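Local coordinates for SsDNA-binding protein essential for mitochondrial genome maintenance (Saccharomyces cerevisiae, PDB 6CQK) that binds single-stranded DNA preferentially and cooperatively, takes part in mitochondrial DNA replication and stimulates the PIF1 helicase, at residues Phe3-Ser7 with Glu71-Ala75; Ile12-Phe16 with Val62-Ala66; Tyr45-Phe50 with Ser91-Lys95. One frame throughout, in Å; residues are numbered along the deposited sequence.

Contact 1: residues Phe3-Ser7 with Glu71-Ala75; sequences FSKMS and EADAA
The first and fourth strands of an OB-fold pair antiparallel to close its curled sheet, and here F3-S7 meets E71-A75 in that role. M6 and A72 form the hydrogen-bonded pair, M6 N giving a nearly straight bond to A72 O at 2.8 Å and A72 N returning one to M6 O. One step along, A74 N binds S4 O. S4 adds a side-chain bond: its chi1 of 60° sets OG between the backbone N and the carbonyl carbon, and from there OG donates to A74 O at 2.6 Å, tilted 33° from the carbonyl plane. The same hydroxyl meets Y45 OH of the second subunit, where the sheet runs on across the dimer interface. With an alanine here, A74 O would probably be left without its hydroxyl donor and that tyrosine without its mate. On the face carrying K5, E71 and S7, the K5 and E71 chains lie side by side, pointing the same way. E71 OE2 has a stronger partner in Y69 OH. The lysine's share is a weak salt bridge, with K5 NZ 3.4 Å from E71 OE2.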
loop_
_atom_site.group_PDB
_atom_site.type_symbol
_atom_site.label_atom_id
_atom_site.label_comp_id
_atom_site.label_asym_id
_atom_site.label_seq_id
_atom_site.Cartn_x
_atom_site.Cartn_y
_atom_site.Cartn_z
ATOM N N PHE A 3 6.480 10.537 -3.661
ATOM C CA PHE A 3 5.605 9.732 -4.565
ATOM C C PHE A 3 4.113 9.859 -4.283
ATOM O O PHE A 3 3.695 10.406 -3.246
ATOM C CB PHE A 3 6.033 8.237 -4.561
ATOM C CG PHE A 3 5.783 7.511 -3.261
ATOM C CD1 PHE A 3 4.531 6.992 -2.965
ATOM C CD2 PHE A 3 6.794 7.346 -2.327
ATOM C CE1 PHE A 3 4.314 6.335 -1.755
ATOM C CE2 PHE A 3 6.583 6.687 -1.122
ATOM C CZ PHE A 3 5.345 6.173 -0.838
ATOM N N SER A 4 3.312 9.316 -5.176
ATOM C CA SER A 4 1.870 9.275 -4.898
ATOM C C SER A 4 1.275 8.123 -5.625
ATOM O O SER A 4 1.024 8.239 -6.783
ATOM C CB SER A 4 1.160 10.617 -5.228
ATOM O OG SER A 4 1.325 10.936 -6.587
ATOM N N LYS A 5 1.075 7.013 -4.937
ATOM C CA LYS A 5 0.530 5.816 -5.561
ATOM C C LYS A 5 -0.800 5.506 -4.964
ATOM O O LYS A 5 -1.046 5.797 -3.825
ATOM C CB LYS A 5 1.444 4.580 -5.479
ATOM C CG LYS A 5 1.816 4.162 -4.092
ATOM C CD LYS A 5 2.748 2.962 -4.048
ATOM C CE LYS A 5 1.897 1.688 -4.021
ATOM N NZ LYS A 5 2.637 0.444 -4.366
ATOM N N MET A 6 -1.653 4.891 -5.777
ATOM C CA MET A 6 -3.005 4.416 -5.383
ATOM C C MET A 6 -3.122 2.909 -5.492
ATOM O O MET A 6 -2.568 2.305 -6.418
ATOM C CB MET A 6 -4.020 4.979 -6.327
ATOM C CG MET A 6 -5.441 4.645 -5.919
ATOM S SD MET A 6 -6.572 6.051 -5.919
ATOM C CE MET A 6 -5.771 7.418 -5.158
ATOM N N SER A 7 -3.770 2.296 -4.532
ATOM C CA SER A 7 -4.080 0.873 -4.623
ATOM C C SER A 7 -5.586 0.795 -4.614
ATOM O O SER A 7 -6.210 1.439 -3.797
ATOM C CB SER A 7 -3.494 0.104 -3.440
ATOM O OG SER A 7 -2.148 0.507 -3.206
ATOM N N GLU A 71 -2.339 -1.452 -8.564
ATOM C CA GLU A 71 -1.518 -0.387 -7.990
ATOM C C GLU A 71 -1.128 0.526 -9.130
ATOM O O GLU A 71 -0.781 0.061 -10.174
ATOM C CB GLU A 71 -0.253 -0.927 -7.391
ATOM C CG GLU A 71 -0.477 -1.774 -6.195
ATOM C CD GLU A 71 0.772 -2.443 -5.714
ATOM O OE1 GLU A 71 1.617 -2.954 -6.510
ATOM O OE2 GLU A 71 0.855 -2.424 -4.475
ATOM N N ALA A 72 -1.224 1.822 -8.920
ATOM C CA ALA A 72 -1.025 2.758 -9.996
ATOM C C ALA A 72 -0.343 4.031 -9.482
ATOM O O ALA A 72 -0.666 4.522 -8.398
ATOM C CB ALA A 72 -2.403 3.106 -10.652
ATOM N N ASP A 73 0.536 4.591 -10.301
ATOM C CA ASP A 73 1.095 5.903 -9.994
ATOM C C ASP A 73 0.087 6.971 -10.264
ATOM O O ASP A 73 -0.554 6.953 -11.320
ATOM C CB ASP A 73 2.414 6.139 -10.757
ATOM C CG ASP A 73 3.563 5.420 -10.085
ATOM O OD1 ASP A 73 3.619 5.431 -8.826
ATOM O OD2 ASP A 73 4.351 4.744 -10.758
ATOM N N ALA A 74 -0.065 7.868 -9.317
ATOM C CA ALA A 74 -1.026 8.948 -9.418
ATOM C C ALA A 74 -0.404 10.305 -9.680
ATOM O O ALA A 74 0.590 10.649 -9.046
ATOM C CB ALA A 74 -1.847 9.034 -8.130
ATOM N N ALA A 75 -1.019 11.073 -10.577
ATOM C CA ALA A 75 -0.676 12.484 -10.805
ATOM C C ALA A 75 -1.910 13.305 -11.077
ATOM O O ALA A 75 -2.942 12.753 -11.380
ATOM C CB ALA A 75 0.222 12.597 -11.996
#

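Contact 2: residues Ile12-Phe16 with Val62-Ala66; sequences IGSEF and VRKGA
I12 and G65 face each other where the first long strand of the OB-fold passes the loop that leads from helix 52-59 into strand 67-77. Two backbone bonds join strand and loop: I12 N donates to A66 O at 3.0 Å, and G65 N donates to I12 O at 2.8 Å, in the plane of that carbonyl. The second donor sits in a type II turn from R63 to A66, whose third residue, G65, has the positive phi (83°) that glycine takes up readily. The I12 side chain can be followed outward from this backbone grip. Its CB lies 4.0 Å from A66 O, and CG1 stays beside the same oxygen at 3.9 Å. With CG1 anti to the carbonyl carbon (chi1 -70°) and CD1 extended beyond it (chi2 -174°), CD1 reaches V62 CG1, 3.7 Å away, the two side chains crossing at about a right angle. That V62 methyl also takes the ring of F16, touched by CZ at 3.8 Å, while V62 O lies in the plane of the ring at its edge, 3.3 Å from CE2. Y30 meets the F16 ring edge to face, and L58 of the helix packs on it too. Among the solvent-exposed side chains, K64 has its CG near both I12 O and S14 O, and its CD comes 3.5 Å from E15 OE2. The chemistry is thus divided: backbone bonds fix the turn, V62 joins two hydrophobic side chains, and K64 meets E15 through its aliphatic carbons, so any attraction between their opposite charges is probably long-range.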
loop_
_atom_site.group_PDB
_atom_site.type_symbol
_atom_site.label_atom_id
_atom_site.label_comp_id
_atom_site.label_asym_id
_atom_site.label_seq_id
_atom_site.Cartn_x
_atom_site.Cartn_y
_atom_site.Cartn_z
ATOM N N ILE A 12 -13.645 -4.417 -12.930
ATOM C CA ILE A 12 -13.429 -3.772 -14.208
ATOM C C ILE A 12 -14.732 -3.424 -14.852
ATOM O O ILE A 12 -15.495 -4.318 -15.146
ATOM C CB ILE A 12 -12.518 -4.624 -15.112
ATOM C CG1 ILE A 12 -11.118 -4.549 -14.464
ATOM C CG2 ILE A 12 -12.558 -4.109 -16.537
ATOM C CD1 ILE A 12 -10.005 -5.179 -15.240
ATOM N N GLY A 13 -14.958 -2.129 -15.048
ATOM C CA GLY A 13 -16.218 -1.635 -15.512
ATOM C C GLY A 13 -16.209 -1.104 -16.918
ATOM O O GLY A 13 -17.062 -0.337 -17.293
ATOM N N SER A 14 -15.275 -1.553 -17.743
ATOM C CA SER A 14 -15.257 -1.141 -19.152
ATOM C C SER A 14 -14.497 -2.112 -20.057
ATOM O O SER A 14 -13.789 -3.036 -19.572
ATOM C CB SER A 14 -14.681 0.269 -19.288
ATOM O OG SER A 14 -13.264 0.294 -19.097
ATOM N N GLU A 15 -14.682 -1.924 -21.374
ATOM C CA GLU A 15 -13.822 -2.550 -22.381
ATOM C C GLU A 15 -12.436 -1.960 -22.230
ATOM O O GLU A 15 -12.222 -0.938 -21.586
ATOM C CB GLU A 15 -14.295 -2.276 -23.833
ATOM C CG GLU A 15 -15.528 -2.993 -24.429
ATOM C CD GLU A 15 -16.095 -4.124 -23.583
ATOM O OE1 GLU A 15 -15.391 -5.166 -23.452
ATOM O OE2 GLU A 15 -17.244 -3.966 -23.047
ATOM N N PHE A 16 -11.474 -2.637 -22.821
ATOM C CA PHE A 16 -10.125 -2.109 -22.873
ATOM C C PHE A 16 -9.963 -1.319 -24.192
ATOM O O PHE A 16 -9.620 -1.907 -25.178
ATOM C CB PHE A 16 -9.104 -3.270 -22.773
ATOM C CG PHE A 16 -9.190 -4.079 -21.497
ATOM C CD1 PHE A 16 -8.770 -3.530 -20.295
ATOM C CD2 PHE A 16 -9.607 -5.393 -21.511
ATOM C CE1 PHE A 16 -8.799 -4.272 -19.121
ATOM C CE2 PHE A 16 -9.618 -6.147 -20.359
ATOM C CZ PHE A 16 -9.217 -5.589 -19.162
ATOM N N VAL A 62 -7.846 -11.318 -19.078
ATOM C CA VAL A 62 -8.790 -10.544 -18.180
ATOM C C VAL A 62 -10.106 -10.084 -18.822
ATOM O O VAL A 62 -10.119 -9.349 -19.798
ATOM C CB VAL A 62 -8.144 -9.267 -17.572
ATOM C CG1 VAL A 62 -9.139 -8.463 -16.720
ATOM C CG2 VAL A 62 -6.953 -9.634 -16.719
ATOM N N ARG A 63 -11.225 -10.471 -18.245
ATOM C CA ARG A 63 -12.551 -10.155 -18.811
ATOM C C ARG A 63 -13.220 -9.054 -18.000
ATOM O O ARG A 63 -12.930 -8.893 -16.815
ATOM C CB ARG A 63 -13.450 -11.410 -18.803
ATOM C CG ARG A 63 -12.968 -12.556 -19.704
ATOM C CD ARG A 63 -13.974 -13.712 -19.734
ATOM N NE ARG A 63 -14.095 -14.388 -18.433
ATOM C CZ ARG A 63 -13.258 -15.321 -17.959
ATOM N NH1 ARG A 63 -12.188 -15.718 -18.656
ATOM N NH2 ARG A 63 -13.491 -15.857 -16.755
ATOM N N LYS A 64 -14.133 -8.330 -18.642
ATOM C CA LYS A 64 -14.927 -7.318 -17.960
ATOM C C LYS A 64 -15.616 -7.909 -16.705
ATOM O O LYS A 64 -15.939 -9.093 -16.669
ATOM C CB LYS A 64 -15.925 -6.715 -18.958
ATOM C CG LYS A 64 -16.770 -5.561 -18.456
ATOM C CD LYS A 64 -17.535 -4.907 -19.639
ATOM C CE LYS A 64 -18.950 -4.423 -19.356
ATOM N NZ LYS A 64 -19.026 -3.391 -18.296
ATOM N N GLY A 65 -15.776 -7.091 -15.662
ATOM C CA GLY A 65 -16.357 -7.527 -14.393
ATOM C C GLY A 65 -15.382 -8.207 -13.441
ATOM O O GLY A 65 -15.752 -8.600 -12.326
ATOM N N ALA A 66 -14.143 -8.388 -13.874
ATOM C CA ALA A 66 -13.124 -8.971 -13.010
ATOM C C ALA A 66 -12.828 -8.156 -11.763
ATOM O O ALA A 66 -12.598 -6.949 -11.835
ATOM C CB ALA A 66 -11.849 -9.129 -13.771
#

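Contact 3: residues Tyr45-Phe50 with Ser91-Lys95; sequences YNITVF and SLVQK
L92 lies obliquely against Y45 and I47, while Q94, two residues on, runs alongside V49, the two pointing the same way. The strands pair in parallel, and T48 straddles V93: its N donates to L92 O at 2.8 Å, and its O receives Q94 N in an almost linear bond of 2.7 Å. The leucine slants across two side chains of the partner strand, L92 CD1 reaching Y45 CB at 3.8 Å and I47 CD1 at 4.0 Å. Because Q94 CG stands anti to the backbone N (chi1 -180°) and the chain continues extended, the amide oxygen arrives beside two methyls, OE1 lying 3.5 Å from V49 CG2 and 3.6 Å from I47 CG2. Among these apolar groups the amide has polar partners, OE1 bonding to Y30 OH and NE2 to Q54 OE1. On the face carrying T48 and V93, the V93 CG1 methyl sits at the edge of the F50 ring, 4.0 Å from CD2. Over these short segments the two strand directions make an angle of 52°, a strong twist for neighbours in a sheet. This pairing of the third and fifth strands, parallel in an otherwise antiparallel sheet, is characteristic of the OB-fold.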
loop_
_atom_site.group_PDB
_atom_site.type_symbol
_atom_site.label_atom_id
_atom_site.label_comp_id
_atom_site.label_asym_id
_atom_site.label_seq_id
_atom_site.Cartn_x
_atom_site.Cartn_y
_atom_site.Cartn_z
ATOM N N TYR A 45 -12.535 4.906 -11.467
ATOM C CA TYR A 45 -11.134 5.360 -11.579
ATOM C C TYR A 45 -10.657 4.923 -12.920
ATOM O O TYR A 45 -10.872 3.751 -13.281
ATOM C CB TYR A 45 -10.256 4.714 -10.509
ATOM C CG TYR A 45 -10.547 5.166 -9.104
ATOM C CD1 TYR A 45 -10.250 6.457 -8.709
ATOM C CD2 TYR A 45 -11.109 4.293 -8.143
ATOM C CE1 TYR A 45 -10.532 6.892 -7.383
ATOM C CE2 TYR A 45 -11.410 4.725 -6.841
ATOM C CZ TYR A 45 -11.127 6.027 -6.465
ATOM O OH TYR A 45 -11.325 6.504 -5.201
ATOM N N ASN A 46 -10.104 5.860 -13.687
ATOM C CA ASN A 46 -9.626 5.553 -15.014
ATOM C C ASN A 46 -8.151 5.290 -14.976
ATOM O O ASN A 46 -7.372 6.105 -14.438
ATOM C CB ASN A 46 -9.888 6.703 -15.925
ATOM C CG ASN A 46 -11.360 7.043 -15.974
ATOM O OD1 ASN A 46 -12.202 6.200 -16.359
ATOM N ND2 ASN A 46 -11.704 8.266 -15.589
ATOM N N ILE A 47 -7.815 4.106 -15.452
ATOM C CA ILE A 47 -6.489 3.561 -15.382
ATOM C C ILE A 47 -5.862 3.657 -16.761
ATOM O O ILE A 47 -6.547 3.432 -17.762
ATOM C CB ILE A 47 -6.538 2.054 -15.053
ATOM C CG1 ILE A 47 -7.338 1.807 -13.788
ATOM C CG2 ILE A 47 -5.135 1.477 -14.937
ATOM C CD1 ILE A 47 -6.917 2.653 -12.599
ATOM N N THR A 48 -4.566 3.987 -16.790
ATOM C CA THR A 48 -3.833 4.096 -18.016
ATOM C C THR A 48 -2.794 3.036 -17.883
ATOM O O THR A 48 -2.213 2.890 -16.847
ATOM C CB THR A 48 -3.176 5.490 -18.119
ATOM O OG1 THR A 48 -4.192 6.515 -18.101
ATOM C CG2 THR A 48 -2.395 5.626 -19.382
ATOM N N VAL A 49 -2.550 2.312 -18.949
ATOM C CA VAL A 49 -1.530 1.280 -18.974
ATOM C C VAL A 49 -0.540 1.404 -20.141
ATOM O O VAL A 49 -0.927 1.359 -21.330
ATOM C CB VAL A 49 -2.124 -0.103 -19.088
ATOM C CG1 VAL A 49 -1.073 -1.119 -18.685
ATOM C CG2 VAL A 49 -3.366 -0.240 -18.198
ATOM N N PHE A 50 0.731 1.633 -19.793
ATOM C CA PHE A 50 1.793 1.599 -20.768
ATOM C C PHE A 50 2.530 0.275 -20.703
ATOM O O PHE A 50 2.907 -0.211 -21.750
ATOM C CB PHE A 50 2.742 2.747 -20.585
ATOM C CG PHE A 50 2.130 4.076 -20.811
ATOM C CD1 PHE A 50 1.869 4.536 -22.059
ATOM C CD2 PHE A 50 1.810 4.884 -19.750
ATOM C CE1 PHE A 50 1.287 5.787 -22.262
ATOM C CE2 PHE A 50 1.230 6.146 -19.939
ATOM C CZ PHE A 50 0.977 6.599 -21.207
ATOM N N SER A 91 -4.558 11.317 -13.121
ATOM C CA SER A 91 -4.003 10.309 -13.963
ATOM C C SER A 91 -3.536 9.213 -13.071
ATOM O O SER A 91 -2.866 9.472 -12.069
ATOM C CB SER A 91 -2.805 10.840 -14.682
ATOM O OG SER A 91 -2.078 9.756 -15.204
ATOM N N LEU A 92 -3.817 7.979 -13.479
ATOM C CA LEU A 92 -3.505 6.774 -12.705
ATOM C C LEU A 92 -2.907 5.800 -13.654
ATOM O O LEU A 92 -3.615 5.240 -14.513
ATOM C CB LEU A 92 -4.730 6.159 -12.150
ATOM C CG LEU A 92 -5.375 6.831 -10.950
ATOM C CD1 LEU A 92 -6.681 6.131 -10.669
ATOM C CD2 LEU A 92 -4.507 6.786 -9.712
ATOM N N VAL A 93 -1.577 5.660 -13.574
ATOM C CA VAL A 93 -0.849 4.852 -14.524
ATOM C C VAL A 93 -0.495 3.583 -13.864
ATOM O O VAL A 93 0.121 3.593 -12.788
ATOM C CB VAL A 93 0.398 5.571 -15.001
ATOM C CG1 VAL A 93 1.222 4.636 -15.850
ATOM C CG2 VAL A 93 -0.025 6.789 -15.807
ATOM N N GLN A 94 -0.951 2.483 -14.449
ATOM C CA GLN A 94 -0.883 1.169 -13.802
ATOM C C GLN A 94 0.554 0.694 -13.600
ATOM O O GLN A 94 1.340 0.824 -14.480
ATOM C CB GLN A 94 -1.663 0.158 -14.632
ATOM C CG GLN A 94 -1.659 -1.234 -14.053
ATOM C CD GLN A 94 -2.580 -2.194 -14.774
ATOM O OE1 GLN A 94 -3.722 -1.864 -15.090
ATOM N NE2 GLN A 94 -2.087 -3.382 -15.044
ATOM N N LYS A 95 0.886 0.198 -12.409
ATOM C CA LYS A 95 2.193 -0.395 -12.095
ATOM C C LYS A 95 2.132 -1.892 -11.860
ATOM O O LYS A 95 3.082 -2.608 -12.060
ATOM C CB LYS A 95 2.795 0.355 -10.905
ATOM C CG LYS A 95 3.288 1.759 -11.235
ATOM C CD LYS A 95 3.904 1.766 -12.663
ATOM C CE LYS A 95 4.191 3.120 -13.302
ATOM N NZ LYS A 95 4.162 3.128 -14.795
#

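How the contacts relate
From the N terminus, strand 3-20 supplies the first segments of contact 1 and then contact 2, whose centres lie about 20 Å apart on opposite sides of the chain's centre. Strand 43-49 next opens contact 3. After helix 52-59, V62-A66 closes contact 2, and E71-A75 then closes contact 1, so the loop of contact 2 is nested inside that of contact 1. Contact 3 closes last, at S91-K95, and therefore crosses both. Contacts 1 and 3 touch directly: D73 N to V93 O and A75 O to S91 N are probable hydrogen bonds. Strand 89-99 thus links the pairing that closes the sheet to strand 43-49, while contact 2 ties in the post-helix loop.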